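PDB 4JJJ: cellulose 1,4-beta-cellobiosidase from Thermobifida fusca, which probably hydrolyses cellulose to release cellobiose, the chain here being the family 48 glycoside hydrolase domain of a longer protein that also carries a cellulose-binding module. Local coordinates for residues Y105-P110 with Y115-M120; Y271-G276 with G383-P388. The protein carries 1 engineered substitution. One frame throughout, in Å; residues are numbered along the deposited sequence. Where two conformers were deposited one is given.

Interaction 1: Y105-P110 with Y115-M120. With BGC (beta-D-glucopyranose), chain D.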
# COMPACT_ATOMS: atom_id res chain seq x y z
N TYR A 105 -23.74 4.01 5.81
CA TYR A 105 -22.83 3.71 6.87
C TYR A 105 -22.93 2.30 7.45
O TYR A 105 -24.04 1.80 7.71
CB TYR A 105 -23.06 4.70 8.00
CG TYR A 105 -22.22 4.51 9.23
CD1 TYR A 105 -20.91 4.93 9.30
CD2 TYR A 105 -22.74 3.96 10.40
CE1 TYR A 105 -20.14 4.73 10.41
CE2 TYR A 105 -22.00 3.80 11.54
CZ TYR A 105 -20.71 4.21 11.62
OH TYR A 105 -20.01 4.10 12.79
N ILE A 106 -21.76 1.69 7.66
CA ILE A 106 -21.65 0.45 8.42
C ILE A 106 -20.54 0.71 9.43
O ILE A 106 -19.42 1.11 9.03
CB ILE A 106 -21.29 -0.75 7.51
CG1 ILE A 106 -22.40 -1.08 6.52
CG2 ILE A 106 -20.92 -1.93 8.35
CD1 ILE A 106 -21.98 -1.98 5.39
N PRO A 107 -20.76 0.49 10.71
CA PRO A 107 -19.64 0.75 11.64
C PRO A 107 -18.58 -0.29 11.56
O PRO A 107 -18.85 -1.47 11.35
CB PRO A 107 -20.33 0.67 13.02
CG PRO A 107 -21.45 -0.21 12.78
CD PRO A 107 -21.99 0.10 11.46
N GLU A 108 -17.32 0.11 11.69
CA GLU A 108 -16.28 -0.88 11.91
C GLU A 108 -16.45 -1.43 13.31
O GLU A 108 -16.96 -0.77 14.20
CB GLU A 108 -14.89 -0.26 11.70
CG GLU A 108 -14.80 0.28 10.25
CD GLU A 108 -13.46 0.89 9.80
OE1 GLU A 108 -12.47 0.67 10.64
OE2 GLU A 108 -13.47 1.56 8.66
N GLN A 109 -16.06 -2.67 13.50
CA GLN A 109 -16.23 -3.30 14.82
C GLN A 109 -14.87 -3.50 15.48
O GLN A 109 -13.80 -3.68 14.80
CB GLN A 109 -16.99 -4.62 14.64
CG GLN A 109 -18.30 -4.53 13.92
CD GLN A 109 -19.39 -4.01 14.85
OE1 GLN A 109 -19.16 -3.87 16.07
NE2 GLN A 109 -20.49 -3.57 14.28
N PRO A 110 -14.83 -3.63 16.80
CA PRO A 110 -13.49 -3.75 17.45
C PRO A 110 -12.71 -5.05 17.23
O PRO A 110 -11.45 -5.05 17.34
CB PRO A 110 -13.82 -3.57 18.91
CG PRO A 110 -15.26 -3.31 19.07
CD PRO A 110 -15.93 -3.37 17.74
N TYR A 115 -18.53 -9.01 13.05
CA TYR A 115 -18.94 -9.06 11.69
C TYR A 115 -19.77 -10.32 11.50
O TYR A 115 -19.39 -11.40 12.04
CB TYR A 115 -17.65 -9.06 10.77
CG TYR A 115 -17.00 -7.70 10.81
CD1 TYR A 115 -16.07 -7.40 11.79
CD2 TYR A 115 -17.35 -6.76 9.89
CE1 TYR A 115 -15.54 -6.13 11.82
CE2 TYR A 115 -16.82 -5.50 9.91
CZ TYR A 115 -15.89 -5.22 10.88
OH TYR A 115 -15.28 -3.91 10.95
N PRO A 116 -20.79 -10.27 10.68
CA PRO A 116 -21.16 -9.18 9.83
C PRO A 116 -21.76 -7.99 10.55
O PRO A 116 -22.42 -8.13 11.58
CB PRO A 116 -22.18 -9.82 8.86
CG PRO A 116 -22.84 -10.87 9.75
CD PRO A 116 -21.65 -11.46 10.43
N SER A 117 -21.34 -6.79 10.08
CA SER A 117 -21.70 -5.50 10.68
C SER A 117 -22.87 -4.90 9.92
O SER A 117 -22.98 -4.99 8.72
CB SER A 117 -20.49 -4.58 10.57
OG SER A 117 -20.72 -3.46 11.40
N PRO A 118 -23.86 -4.33 10.67
CA PRO A 118 -25.08 -3.86 10.02
C PRO A 118 -25.03 -2.48 9.37
O PRO A 118 -24.28 -1.57 9.78
CB PRO A 118 -26.07 -3.78 11.23
CG PRO A 118 -25.17 -3.41 12.39
CD PRO A 118 -23.82 -4.07 12.10
N LEU A 119 -25.85 -2.32 8.38
CA LEU A 119 -26.17 -1.01 7.86
C LEU A 119 -26.91 -0.16 8.86
O LEU A 119 -27.81 -0.67 9.55
CB LEU A 119 -27.03 -1.13 6.63
CG LEU A 119 -26.44 -1.58 5.30
CD1 LEU A 119 -25.89 -2.99 5.26
CD2 LEU A 119 -27.59 -1.49 4.30
N MET A 120 -26.55 1.12 8.93
CA MET A 120 -27.21 2.11 9.82
C MET A 120 -27.66 3.32 9.01
O MET A 120 -26.89 4.18 8.61
CB MET A 120 -26.32 2.50 10.99
CG MET A 120 -25.97 1.34 11.89
SD MET A 120 -24.97 1.77 13.29
CE MET A 120 -24.90 0.19 14.13
C2 BGC D . -19.44 -3.06 2.05
C3 BGC D . -20.58 -2.62 1.14
C4 BGC D . -21.09 -1.22 1.57
C5 BGC D . -19.90 -0.26 1.64
C6 BGC D . -20.32 1.13 2.23
C1 BGC D . -18.33 -2.02 2.00
O2 BGC D . -18.97 -4.29 1.53
O3 BGC D . -21.63 -3.60 1.25
O4 BGC D . -21.98 -0.68 0.59
O5 BGC D . -18.91 -0.81 2.51
O6 BGC D . -20.72 1.04 3.59
O HOH W 1 -26.02 5.82 6.54

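Interaction 2: Y271-G276 with G383-P388. With FE (Fe (III) ion), chain N; BGC (beta-D-glucopyranose), chain D.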
# COMPACT_ATOMS: atom_id res chain seq x y z
N TYR A 271 -17.07 8.18 4.85
CA TYR A 271 -18.44 8.44 4.51
C TYR A 271 -18.71 9.93 4.27
O TYR A 271 -19.85 10.43 4.44
CB TYR A 271 -19.38 7.87 5.58
CG TYR A 271 -19.40 6.37 5.58
CD1 TYR A 271 -20.06 5.68 4.59
CD2 TYR A 271 -18.69 5.65 6.59
CE1 TYR A 271 -20.03 4.26 4.56
CE2 TYR A 271 -18.65 4.25 6.56
CZ TYR A 271 -19.33 3.60 5.52
OH TYR A 271 -19.28 2.19 5.58
N PHE A 272 -17.72 10.63 3.76
CA PHE A 272 -17.78 12.01 3.39
C PHE A 272 -18.33 12.87 4.55
O PHE A 272 -19.03 13.82 4.29
CB PHE A 272 -18.57 12.19 2.07
CG PHE A 272 -17.89 11.54 0.88
CD1 PHE A 272 -16.89 12.22 0.19
CD2 PHE A 272 -18.25 10.24 0.47
CE1 PHE A 272 -16.24 11.53 -0.83
CE2 PHE A 272 -17.61 9.59 -0.58
CZ PHE A 272 -16.56 10.25 -1.20
N LYS A 273 -18.00 12.50 5.77
CA LYS A 273 -18.31 13.39 6.90
C LYS A 273 -17.47 14.60 6.87
O LYS A 273 -16.31 14.62 6.44
CB LYS A 273 -18.01 12.73 8.18
CG LYS A 273 -18.77 11.49 8.52
CD LYS A 273 -20.18 11.68 8.89
CE LYS A 273 -20.63 10.63 9.92
NZ LYS A 273 -22.07 10.97 10.21
N LYS A 274 -17.99 15.68 7.45
CA LYS A 274 -17.16 16.83 7.62
C LYS A 274 -15.95 16.48 8.50
O LYS A 274 -16.05 15.82 9.55
CB LYS A 274 -17.94 17.89 8.36
CG LYS A 274 -17.22 19.22 8.62
CD LYS A 274 -18.23 20.18 9.31
CE LYS A 274 -17.63 21.54 9.58
NZ LYS A 274 -17.53 22.39 8.36
N ILE A 275 -14.79 16.96 8.08
CA ILE A 275 -13.60 16.75 8.89
C ILE A 275 -13.53 17.60 10.12
O ILE A 275 -13.77 18.83 10.08
CB ILE A 275 -12.31 17.02 8.09
CG1 ILE A 275 -12.27 16.19 6.81
CG2 ILE A 275 -11.10 16.84 9.02
CD1 ILE A 275 -12.18 14.71 7.01
N GLY A 276 -13.25 16.97 11.23
CA GLY A 276 -12.83 17.69 12.42
C GLY A 276 -13.78 17.48 13.57
O GLY A 276 -14.95 17.72 13.42
N GLY A 383 -12.83 3.63 13.68
CA GLY A 383 -13.71 3.37 12.51
C GLY A 383 -15.22 3.34 12.73
O GLY A 383 -15.94 2.86 11.85
N SER A 384 -15.66 4.02 13.77
CA SER A 384 -17.09 4.15 14.08
C SER A 384 -17.37 5.56 14.63
O SER A 384 -18.35 5.77 15.33
CB SER A 384 -17.56 3.07 15.00
OG SER A 384 -16.85 3.11 16.25
N TYR A 385 -16.53 6.55 14.31
CA TYR A 385 -16.66 7.90 14.79
C TYR A 385 -16.78 7.88 16.36
O TYR A 385 -17.66 8.60 16.88
CB TYR A 385 -17.81 8.69 14.13
CG TYR A 385 -17.65 8.70 12.61
CD1 TYR A 385 -16.72 9.49 12.00
CD2 TYR A 385 -18.36 7.82 11.80
CE1 TYR A 385 -16.48 9.39 10.61
CE2 TYR A 385 -18.15 7.73 10.43
CZ TYR A 385 -17.20 8.54 9.84
OH TYR A 385 -17.03 8.43 8.49
N ASP A 386 -15.98 7.06 17.01
CA ASP A 386 -16.04 6.83 18.44
C ASP A 386 -15.37 7.99 19.13
O ASP A 386 -14.89 8.93 18.55
CB ASP A 386 -15.32 5.54 18.82
CG ASP A 386 -15.92 4.83 20.00
OD1 ASP A 386 -16.73 5.48 20.75
OD2 ASP A 386 -15.66 3.58 20.04
N THR A 387 -15.45 7.93 20.45
CA THR A 387 -14.92 9.01 21.30
C THR A 387 -13.50 8.74 21.64
O THR A 387 -13.14 7.74 22.28
CB THR A 387 -15.74 8.98 22.61
OG1 THR A 387 -17.08 9.31 22.24
CG2 THR A 387 -15.06 10.00 23.58
N PRO A 388 -12.58 9.60 21.18
CA PRO A 388 -11.23 9.35 21.60
C PRO A 388 -10.93 9.81 23.01
O PRO A 388 -11.71 10.67 23.50
CB PRO A 388 -10.41 10.19 20.63
CG PRO A 388 -11.35 10.75 19.70
CD PRO A 388 -12.69 10.78 20.37
FE FE N . -17.84 4.54 22.34
C2 BGC D . -19.44 -3.06 2.05
C3 BGC D . -20.58 -2.62 1.14
C4 BGC D . -21.09 -1.22 1.57
C5 BGC D . -19.90 -0.26 1.64
C6 BGC D . -20.32 1.13 2.23
C1 BGC D . -18.33 -2.02 2.00
O2 BGC D . -18.97 -4.29 1.53
O3 BGC D . -21.63 -3.60 1.25
O4 BGC D . -21.98 -0.68 0.59
O5 BGC D . -18.91 -0.81 2.51
O6 BGC D . -20.72 1.04 3.59
O HOH W 2 -17.61 2.59 21.79
O HOH W 3 -16.49 5.10 24.17
O HOH W 4 -15.97 3.93 22.46
O HOH W 5 -17.05 6.24 22.98

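Interaction 1: Y105-P110 with Y115-M120
Ser117 and Gln109 clasp the two arms of an irregular, roughly antiparallel loop that lines the glycan-binding pocket of this (alpha/alpha)6 family 48 domain. Ser117 sets its hydroxyl anti to the backbone N (chi1 -167°), aimed across the gap, and OG donates to Pro107 O at 2.7 Å, in the carbonyl plane. The same OG accepts from Gln109 NE2 at 2.9 Å; OG lies close to the amide plane of Gln109 and the N-H is nearly straight at 164°, so one hydroxyl serves both as donor and as acceptor. Gln109 CG, placed beside the backbone N by chi1, lies over one face of the Tyr115 ring, 4.1 Å from the centroid, and the bend at chi2 (-78°) then swings the amide to Ser117 OG. Tyr115 is gripped a second time at its far end, where Gln109 N donates to OH at 2.9 Å. Toward the other end, Met120 N bonds to Tyr105 O at 2.9 Å, and a water joins Tyr105 N to Met120 O. In one of its two conformers Met120 runs extended beside the Tyr105 ring, its sulfur at the ring edge in a Met-aromatic contact, and brings CE against Pro107 CG at 3.7 Å. Ile106 sends CD1 toward the glucose, 3.7 Å from O6, with Leu119 CD1 packed next to it. Between the arms, Pro118 O is buried without a hydrogen-bond partner, met instead by Pro107 CD at 3.3 Å. Farther out, Ser117 makes backbone hydrogen bonds with Phe207 and Asp209, which pair strand 117-118 in parallel with strand 208-209, and Glu108 OE2 forms a salt bridge with Lys270 NZ.

Interaction 2: Y271-G276 with G383-P388
Lys273 drapes its aliphatic chain over one face of the Tyr385 ring. CG, anti to the carbonyl carbon, lies 3.5 Å from Tyr385 OH; bends at chi2 (-73°) and chi3 (-148°) then carry CE across the ring, 4.0 Å from its centroid, a CH-pi contact. NZ rises away from the face, and its cation-pi attraction is weak at best: it is instead bound by the carbonyls of Pro124, Ala281 and Cys284. Tyr271 comes at the same ring from its edge, with CD2 3.8 Å from Tyr385 OH, while on its own far side its OH donates to O6 of the glucose at 2.7 Å. Asp269 ties the group together, its OD2 bonded to Tyr385 OH and to the backbone N of both Tyr271 and Lys273. Replacing Tyr385 with an alanine would probably cost Asp269 one of these bonds and leave the Lys273 methylenes without the ring they lie on. Next along the chain, Asp386 OD1 binds the ferric ion at 2.2 Å, and four waters also bind the ion. The contact joins the loop following helix 250-263 to the one between strands 376-378 and 394-395, and Ile275 and Pro388 rest on strand 398-401.

Overall arrangement
The two interactions abut and meet the same glucose, Ile106 with a methyl carbon and Tyr271 with a hydroxyl. Glu108 N probably bonds to Gly383 O and Ile106 N to Tyr271 OH, while the Tyr105 and Tyr271 rings meet edge-to-face, so 105-110 is held by 115-120 and by both loops of interaction 2. Interaction 1, between neighbours in sequence, is larger, only partly buried, and built on four direct hydrogen bonds. Interaction 2 brings together loops more than a hundred residues apart; its three touching residues are all buried, yet no hydrogen bond crosses it, and ring and methylene packing is secured by polar partners outside.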